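Local coordinates for protein sialidase B (Streptococcus pneumoniae TIGR4, PDB 4XJA) that cleaves terminal sialic acid residues from oligosaccharides, glycoproteins and glycolipids as an exo-acting glycoside hydrolase of family 33, at residues F206-L211 with D224-G229; S235-A240 with S286-S291. The protein carries 1 engineered substitution. All blocks are in the same frame, centred on the assembly; numbering follows the deposited sequence.

The two contacts lie side by side in the catalytic beta-propeller, their centres about 7 Å apart, and come in series along the chain: interaction 1 closes before interaction 2 opens. Strands 205-213, 219-226 and 237-244 follow one another in an antiparallel four-stranded sheet. Interaction 1 pairs the first two; interaction 2 takes the third and sets it against strand 286-294, which belongs to the next sheet. Within the shared sheet Ala225 N lies 2.7 Å from Asn238 O, a probable hydrogen bond linking the interactions, while Asp289 N donates to Asp224 OD1 across to the next. Both contacts reach the same bound difluoro sialic acid analogue, so strands of two neighbouring sheets both contribute to its pocket.

Interaction 1 (F206-L211 with D224-G229); sequences FRIPTL and DARYGG. With SFJ ((2R,3R,4R,5R,6R)-5-acetamido-2,3-difluoro-4-hydroxy-6-[(1R,2R)-1,2,3-trihydroxypropyl]tetrahydro-2H-pyran-2-carboxylic acid), chain F.
Residues 206-211 and 224-229 meet as the two arms of a buried antiparallel beta hairpin, strands 205-213 and 219-226, near the centre of the chain. Phe206 faces Ala225 in a non-hydrogen-bonded pair, CE1 touching CB at 4.0 Å. Arg207 and Asp224 form the hydrogen-bonded pair: Asp224 N donates to Arg207 O at 3.0 Å, and a longer bond returns from Arg207 N to Asp224 O. On the ligand side of the sheet, Arg226, extended from CG to NE, grips Asp224 side-on, with NE (3.0 Å) and NH2 (2.9 Å) both directed at OD2. This salt bridge, with Thr230 O accepting from NH1, helps fix the rotation of the Arg226 guanidinium; one face takes Arg207 CB, and the edge offers NH2 to ligand O4 in a weak bond. Ile208 CG1 lies 3.5 Å from that NH2. The Arg207 chain bends at chi3 (58°), placing ligand O1B in the plane at the edge of its guanidinium, where NH1 (3.1 Å) and NH2 (3.0 Å) both donate to it. Glu631 forms a salt bridge with Arg207 NE. With Arg519 and Arg581 also substrate-binding by similarity, Arg207 belongs to the arginine triad that holds the sialic acid carboxylate in sialidases.

Interaction 2 (S235-A240 with S286-S291); sequences SKINIA and SFIDSS. With SFJ ((2R,3R,4R,5R,6R)-5-acetamido-2,3-difluoro-4-hydroxy-6-[(1R,2R)-1,2,3-trihydroxypropyl]tetrahydro-2H-pyran-2-carboxylic acid), chain F.
The Phe287 ring brings its edge near Ile237 O, which lies close to the ring plane with CD2 3.9 Å away, while Ile239 CG1 and Asn238 CA approach it obliquely; beyond the two segments Phe260 stacks on the ring and Phe436 meets it edge-to-face. The same Ile237 O accepts a nearly straight bond from Phe287 N, 3.0 Å long with 169° at the hydrogen, although the donor stands above the carbonyl plane. This is the one hydrogen bond directly joining the segments; the axes of these short strand segments stand 57° apart, consistent with a single bond and no continuing ladder. Ile239 points into the widening angle. Its CG1 is 3.6 Å from Phe287 CB, the two side chains crossing at about a right angle, and its CG2 packs 3.9 Å from Ser290 OG, a hydroxyl hydrogen-bonded to Ser222 OG. Strand 237-244 belongs to one four-stranded sheet and strand 286-294 to the next, so the contact packs two successive blades of the six-bladed sialidase propeller. Phe287 O and Ile237 N are buried here without a polar partner. Where the chains run close, Ser286 OG binds a water at 2.7 Å that Ser235 N reaches weakly; Ser286 OG is also hydrogen-bonded to Ser233 OG. Towards the pocket, Asp289 turns away from strand 237-244 at a positive phi of 66° and presents both carboxylate oxygens to the ligand: O4 donates to OD1 at 2.6 Å, and N5 of the acetamido group donates to OD2 at 2.9 Å. Beside it, Ile288 CD1 rests 3.7 Å from the acetamido carbon C10, and the Ile288 side chain also nears that of Asp232, the proton acceptor by similarity.

Interaction 1 (F206-L211 with D224-G229)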
# COMPACT_ATOMS: atom_id res chain seq x y z
N PHE A 206 3.93 1.64 2.76
CA PHE A 206 2.69 2.29 2.36
C PHE A 206 1.69 1.25 1.90
O PHE A 206 2.06 0.25 1.29
CB PHE A 206 2.98 3.30 1.23
CG PHE A 206 3.94 4.40 1.62
CD1 PHE A 206 3.48 5.54 2.28
CD2 PHE A 206 5.29 4.28 1.35
CE1 PHE A 206 4.37 6.55 2.66
CE2 PHE A 206 6.19 5.29 1.71
CZ PHE A 206 5.73 6.42 2.38
N ARG A 207 0.41 1.50 2.18
CA ARG A 207 -0.66 0.67 1.65
C ARG A 207 -1.90 1.53 1.48
O ARG A 207 -1.97 2.64 1.99
CB ARG A 207 -0.99 -0.49 2.60
CG ARG A 207 -0.07 -1.73 2.51
CD ARG A 207 -0.85 -2.99 2.96
NE ARG A 207 -2.05 -3.19 2.14
CZ ARG A 207 -3.00 -4.08 2.40
NH1 ARG A 207 -2.92 -4.89 3.45
NH2 ARG A 207 -4.05 -4.17 1.58
N ILE A 208 -2.89 0.99 0.78
CA ILE A 208 -4.21 1.61 0.65
C ILE A 208 -4.17 2.96 -0.10
O ILE A 208 -4.56 3.99 0.45
CB ILE A 208 -4.91 1.79 2.03
CG1 ILE A 208 -4.59 0.61 2.98
CG2 ILE A 208 -6.40 1.91 1.85
CD1 ILE A 208 -5.07 -0.76 2.50
N PRO A 209 -3.73 2.94 -1.36
CA PRO A 209 -3.69 4.17 -2.16
C PRO A 209 -5.06 4.65 -2.59
O PRO A 209 -5.98 3.83 -2.78
CB PRO A 209 -2.92 3.74 -3.41
CG PRO A 209 -3.24 2.29 -3.57
CD PRO A 209 -3.32 1.75 -2.14
N THR A 210 -5.21 5.97 -2.71
CA THR A 210 -6.39 6.59 -3.32
C THR A 210 -5.94 7.63 -4.37
O THR A 210 -4.81 8.13 -4.31
CB THR A 210 -7.25 7.32 -2.29
OG1 THR A 210 -6.67 8.60 -2.01
CG2 THR A 210 -7.38 6.51 -0.99
N LEU A 211 -6.82 7.94 -5.31
CA LEU A 211 -6.61 9.00 -6.30
C LEU A 211 -7.94 9.68 -6.54
O LEU A 211 -8.97 9.02 -6.54
CB LEU A 211 -6.15 8.42 -7.64
CG LEU A 211 -4.73 7.89 -7.78
CD1 LEU A 211 -4.58 7.17 -9.13
CD2 LEU A 211 -3.72 9.04 -7.67
N ASP A 224 -2.17 5.24 3.39
CA ASP A 224 -1.73 4.88 4.74
C ASP A 224 -0.22 4.96 4.75
O ASP A 224 0.44 4.20 4.04
CB ASP A 224 -2.07 3.42 5.04
CG ASP A 224 -3.51 3.20 5.45
OD1 ASP A 224 -4.41 3.99 5.08
OD2 ASP A 224 -3.73 2.19 6.15
N ALA A 225 0.35 5.87 5.54
CA ALA A 225 1.79 5.81 5.81
C ALA A 225 1.99 4.87 7.01
O ALA A 225 1.69 5.23 8.15
CB ALA A 225 2.36 7.21 6.10
N ARG A 226 2.46 3.65 6.74
CA ARG A 226 2.51 2.60 7.76
C ARG A 226 3.93 2.44 8.29
O ARG A 226 4.86 2.10 7.56
CB ARG A 226 1.96 1.28 7.20
CG ARG A 226 0.48 1.38 6.76
CD ARG A 226 -0.17 0.01 6.59
NE ARG A 226 -1.62 0.13 6.39
CZ ARG A 226 -2.45 -0.91 6.27
NH1 ARG A 226 -2.00 -2.15 6.33
NH2 ARG A 226 -3.74 -0.69 6.09
N TYR A 227 4.09 2.67 9.59
CA TYR A 227 5.42 2.70 10.17
C TYR A 227 5.90 1.33 10.65
O TYR A 227 7.08 0.99 10.49
CB TYR A 227 5.49 3.77 11.28
CG TYR A 227 5.25 5.15 10.72
CD1 TYR A 227 3.96 5.61 10.50
CD2 TYR A 227 6.31 5.98 10.37
CE1 TYR A 227 3.72 6.85 9.95
CE2 TYR A 227 6.09 7.23 9.83
CZ TYR A 227 4.79 7.66 9.62
OH TYR A 227 4.55 8.89 9.06
N GLY A 228 5.00 0.56 11.26
CA GLY A 228 5.39 -0.71 11.86
C GLY A 228 5.23 -1.87 10.89
O GLY A 228 4.45 -2.80 11.13
N GLY A 229 5.98 -1.81 9.80
CA GLY A 229 5.80 -2.77 8.71
C GLY A 229 4.48 -2.49 8.00
O GLY A 229 3.88 -1.44 8.18
C11 SFJ F . -9.83 -1.31 9.09
C9 SFJ F . -9.83 -7.50 7.91
C10 SFJ F . -8.91 -2.41 8.54
C1 SFJ F . -6.81 -6.36 3.51
C7 SFJ F . -8.26 -5.73 7.52
C4 SFJ F . -7.22 -2.82 5.26
C3 SFJ F . -6.33 -3.94 4.57
C5 SFJ F . -7.84 -3.39 6.56
C6 SFJ F . -8.56 -4.72 6.33
C2 SFJ F . -7.01 -5.45 4.76
N5 SFJ F . -8.74 -2.45 7.20
O10 SFJ F . -8.35 -3.15 9.31
O9 SFJ F . -9.72 -7.18 9.26
O1A SFJ F . -7.73 -7.13 3.21
O8 SFJ F . -8.58 -7.69 5.99
O7 SFJ F . -7.00 -5.63 8.20
O4 SFJ F . -6.57 -1.65 5.49
O6 SFJ F . -8.33 -5.27 5.07
FAI SFJ F . -5.36 -3.88 4.99
FAJ SFJ F . -6.48 -6.21 5.60
O1B SFJ F . -5.69 -6.25 3.00
C8 SFJ F . -8.51 -7.26 7.31
O HOH W 1 -5.53 5.12 2.92

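Interaction 2 (S235-A240 with S286-S291)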
# COMPACT_ATOMS: atom_id res chain seq x y z
N SER A 235 -1.17 -0.54 15.06
CA SER A 235 0.16 -0.19 14.59
C SER A 235 0.36 1.31 14.79
O SER A 235 -0.41 1.96 15.50
CB SER A 235 0.29 -0.54 13.10
OG SER A 235 1.63 -0.40 12.66
N LYS A 236 1.41 1.87 14.19
CA LYS A 236 1.43 3.31 13.98
C LYS A 236 1.24 3.56 12.50
O LYS A 236 2.00 3.07 11.68
CB LYS A 236 2.72 3.98 14.44
CG LYS A 236 2.76 5.46 14.02
CD LYS A 236 4.05 6.17 14.40
CE LYS A 236 3.98 7.65 14.02
NZ LYS A 236 2.84 8.35 14.65
N ILE A 237 0.18 4.30 12.16
CA ILE A 237 -0.13 4.62 10.77
C ILE A 237 -0.69 6.04 10.76
O ILE A 237 -1.52 6.39 11.61
CB ILE A 237 -1.21 3.66 10.17
CG1 ILE A 237 -0.79 2.19 10.31
CG2 ILE A 237 -1.48 3.99 8.70
CD1 ILE A 237 -1.90 1.21 9.95
N ASN A 238 -0.20 6.84 9.82
CA ASN A 238 -0.74 8.18 9.57
C ASN A 238 -1.34 8.19 8.17
O ASN A 238 -1.05 7.31 7.36
CB ASN A 238 0.39 9.25 9.63
CG ASN A 238 0.95 9.45 11.02
OD1 ASN A 238 0.25 9.31 12.02
ND2 ASN A 238 2.24 9.81 11.10
N ILE A 239 -2.16 9.19 7.87
CA ILE A 239 -2.66 9.35 6.51
C ILE A 239 -1.88 10.47 5.85
O ILE A 239 -1.84 11.59 6.38
CB ILE A 239 -4.16 9.73 6.49
CG1 ILE A 239 -5.00 8.72 7.28
CG2 ILE A 239 -4.65 9.89 5.03
CD1 ILE A 239 -4.94 7.28 6.76
N ALA A 240 -1.27 10.19 4.70
CA ALA A 240 -0.52 11.21 3.96
C ALA A 240 -1.15 11.50 2.61
O ALA A 240 -1.87 10.66 2.06
CB ALA A 240 0.93 10.81 3.78
N SER A 286 -3.66 5.05 15.77
CA SER A 286 -3.44 5.06 14.32
C SER A 286 -4.66 5.49 13.52
O SER A 286 -5.78 5.53 14.04
CB SER A 286 -2.95 3.69 13.83
OG SER A 286 -3.87 2.66 14.16
N PHE A 287 -4.43 5.82 12.25
CA PHE A 287 -5.49 6.05 11.26
C PHE A 287 -5.36 4.96 10.20
O PHE A 287 -4.27 4.45 9.99
CB PHE A 287 -5.31 7.42 10.60
CG PHE A 287 -5.42 8.57 11.56
CD1 PHE A 287 -6.65 9.10 11.88
CD2 PHE A 287 -4.28 9.10 12.16
CE1 PHE A 287 -6.76 10.16 12.78
CE2 PHE A 287 -4.37 10.15 13.05
CZ PHE A 287 -5.61 10.69 13.36
N ILE A 288 -6.45 4.60 9.53
CA ILE A 288 -6.35 3.54 8.53
C ILE A 288 -7.52 3.62 7.55
O ILE A 288 -8.64 3.93 7.96
CB ILE A 288 -6.25 2.14 9.21
CG1 ILE A 288 -6.17 1.00 8.19
CG2 ILE A 288 -7.40 1.90 10.20
CD1 ILE A 288 -5.83 -0.33 8.84
N ASP A 289 -7.24 3.36 6.27
CA ASP A 289 -8.25 3.34 5.20
C ASP A 289 -8.88 4.71 4.94
O ASP A 289 -9.91 5.04 5.53
CB ASP A 289 -9.35 2.31 5.50
CG ASP A 289 -8.84 0.87 5.48
OD1 ASP A 289 -7.68 0.65 5.07
OD2 ASP A 289 -9.61 -0.04 5.86
N SER A 290 -8.28 5.49 4.06
CA SER A 290 -8.78 6.82 3.76
C SER A 290 -9.59 6.84 2.47
O SER A 290 -9.52 5.92 1.65
CB SER A 290 -7.65 7.86 3.68
OG SER A 290 -6.64 7.52 2.73
N SER A 291 -10.36 7.91 2.29
CA SER A 291 -11.23 8.07 1.13
C SER A 291 -11.40 9.57 0.95
O SER A 291 -11.46 10.31 1.94
CB SER A 291 -12.58 7.41 1.40
OG SER A 291 -13.35 7.34 0.22
C11 SFJ F . -9.83 -1.31 9.09
C9 SFJ F . -9.83 -7.50 7.91
C10 SFJ F . -8.91 -2.41 8.54
C1 SFJ F . -6.81 -6.36 3.51
C7 SFJ F . -8.26 -5.73 7.52
C4 SFJ F . -7.22 -2.82 5.26
C3 SFJ F . -6.33 -3.94 4.57
C5 SFJ F . -7.84 -3.39 6.56
C6 SFJ F . -8.56 -4.72 6.33
C2 SFJ F . -7.01 -5.45 4.76
N5 SFJ F . -8.74 -2.45 7.20
O10 SFJ F . -8.35 -3.15 9.31
O9 SFJ F . -9.72 -7.18 9.26
O1A SFJ F . -7.73 -7.13 3.21
O8 SFJ F . -8.58 -7.69 5.99
O7 SFJ F . -7.00 -5.63 8.20
O4 SFJ F . -6.57 -1.65 5.49
O6 SFJ F . -8.33 -5.27 5.07
FAI SFJ F . -5.36 -3.88 4.99
FAJ SFJ F . -6.48 -6.21 5.60
O1B SFJ F . -5.69 -6.25 3.00
C8 SFJ F . -8.51 -7.26 7.31
O HOH W 2 -3.65 1.45 16.51